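Local coordinates for protein tyrosine phosphatase PRL-1 (Leishmania major, PDB 3S4O) that dephosphorylates phosphotyrosine in proteins and may act as a virulence factor supporting intracellular survival of the parasite in host macrophages, at residues C12-P15 with S19-L22. Residues are numbered along the deposited sequence; the frame is centred on the assembly and turned at random.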
loop_
_atom_site.group_PDB
_atom_site.type_symbol
_atom_site.label_atom_id
_atom_site.label_comp_id
_atom_site.label_asym_id
_atom_site.label_seq_id
_atom_site.Cartn_x
_atom_site.Cartn_y
_atom_site.Cartn_z
ATOM N N CYS A 12 -9.032 4.141 0.176
ATOM C CA CYS A 12 -8.790 5.408 0.851
ATOM C C CYS A 12 -9.644 6.463 0.156
ATOM O O CYS A 12 -9.426 6.773 -1.018
ATOM C CB CYS A 12 -7.312 5.797 0.783
ATOM S SG CYS A 12 -6.918 7.346 1.617
ATOM N N CYS A 13 -10.596 7.020 0.899
ATOM C CA CYS A 13 -11.603 7.917 0.339
ATOM C C CYS A 13 -11.345 9.398 0.608
ATOM O O CYS A 13 -10.719 9.761 1.596
ATOM C CB CYS A 13 -12.987 7.533 0.871
ATOM S SG CYS A 13 -13.492 5.855 0.396
ATOM N N ASP A 14 -11.837 10.241 -0.302
ATOM C CA ASP A 14 -11.780 11.701 -0.154
ATOM C C ASP A 14 -12.524 12.147 1.122
ATOM O O ASP A 14 -13.731 11.905 1.255
ATOM C CB ASP A 14 -12.404 12.388 -1.378
ATOM C CG ASP A 14 -11.830 13.780 -1.652
ATOM O OD1 ASP A 14 -11.495 14.519 -0.700
ATOM O OD2 ASP A 14 -11.742 14.149 -2.843
ATOM N N PRO A 15 -11.811 12.784 2.053
ATOM C CA PRO A 15 -12.442 13.323 3.259
ATOM C C PRO A 15 -13.628 14.235 2.944
ATOM O O PRO A 15 -14.670 14.154 3.594
ATOM C CB PRO A 15 -11.321 14.148 3.903
ATOM C CG PRO A 15 -10.079 13.584 3.368
ATOM C CD PRO A 15 -10.389 13.159 1.983
ATOM N N SER A 19 -17.736 9.884 -0.934
ATOM C CA SER A 19 -18.184 9.208 -2.150
ATOM C C SER A 19 -17.003 8.797 -3.033
ATOM O O SER A 19 -17.033 7.773 -3.721
ATOM C CB SER A 19 -19.092 10.134 -2.950
ATOM O OG SER A 19 -19.607 9.481 -4.088
ATOM N N ARG A 20 -15.963 9.621 -2.994
ATOM C CA ARG A 20 -14.878 9.575 -3.971
ATOM C C ARG A 20 -13.653 8.874 -3.414
ATOM O O ARG A 20 -13.141 9.248 -2.355
ATOM C CB ARG A 20 -14.531 11.005 -4.422
ATOM C CG ARG A 20 -13.797 11.154 -5.762
ATOM C CD ARG A 20 -12.484 12.009 -5.660
ATOM N NE ARG A 20 -11.583 11.827 -6.807
ATOM C CZ ARG A 20 -11.687 12.477 -7.969
ATOM N NH1 ARG A 20 -12.666 13.362 -8.177
ATOM N NH2 ARG A 20 -10.808 12.240 -8.939
ATOM N N VAL A 21 -13.205 7.844 -4.132
ATOM C CA VAL A 21 -11.980 7.128 -3.799
ATOM C C VAL A 21 -10.750 7.848 -4.345
ATOM O O VAL A 21 -10.686 8.152 -5.549
ATOM C CB VAL A 21 -11.984 5.700 -4.367
ATOM C CG1 VAL A 21 -10.667 4.989 -4.019
ATOM C CG2 VAL A 21 -13.201 4.922 -3.857
ATOM N N LEU A 22 -9.782 8.089 -3.457
ATOM C CA LEU A 22 -8.487 8.676 -3.817
ATOM C C LEU A 22 -7.525 7.622 -4.357
ATOM O O LEU A 22 -6.911 7.814 -5.410
ATOM C CB LEU A 22 -7.823 9.329 -2.602
ATOM C CG LEU A 22 -7.984 10.818 -2.271
ATOM C CD1 LEU A 22 -9.145 11.462 -2.986
ATOM C CD2 LEU A 22 -8.084 10.986 -0.766
#
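Leu22 lays its forked end against Asp14, one methyl to each part of that residue: CD1 lies 3.8 Å from Asp14 CB and also meets the carboxylate, while CD2 rests near Asp14 CA and the carbonyl of Cys13. The CD2 methyl also reaches Pro15 CD, loosely, the ring and the leucine branch meeting at about a right angle. Two residues back along the same segment, Arg20 runs its aliphatic part past the same carboxylate, with CD 3.6 Å from Asp14 OD2. The two flat groups are turned 76° apart and Asp14 OD2 stays 4.6 Å from Arg20 NE, well out of the guanidinium plane, so opposite charges lie close without a salt bridge. A chi1 of -152°, with CG anti to the backbone N, turns the Asp14 carboxylate so that OD2 meets both Leu22 CD1 and Arg20 CD, which lie to one side of it; its OD1 accepts a weak hydrogen bond from Gln16 N. This is the turn end of the β-hairpin that pairs the sheet's edge strand 7-13 with strand 21-28. Cys13 and Val21 form an antiparallel non-hydrogen-bonded pair, their side chains diverging. Asp14 N donates an almost straight bond to Arg20 O (2.6 Å, 173°), and Leu22 N reaches Cys12 O at 2.8 Å, more bent but in the carbonyl plane. Beyond the hairpin, Leu22 packs on Leu98 of helix 84-103, and its carbonyl oxygen accepts a hydrogen bond from Gln101 NE2.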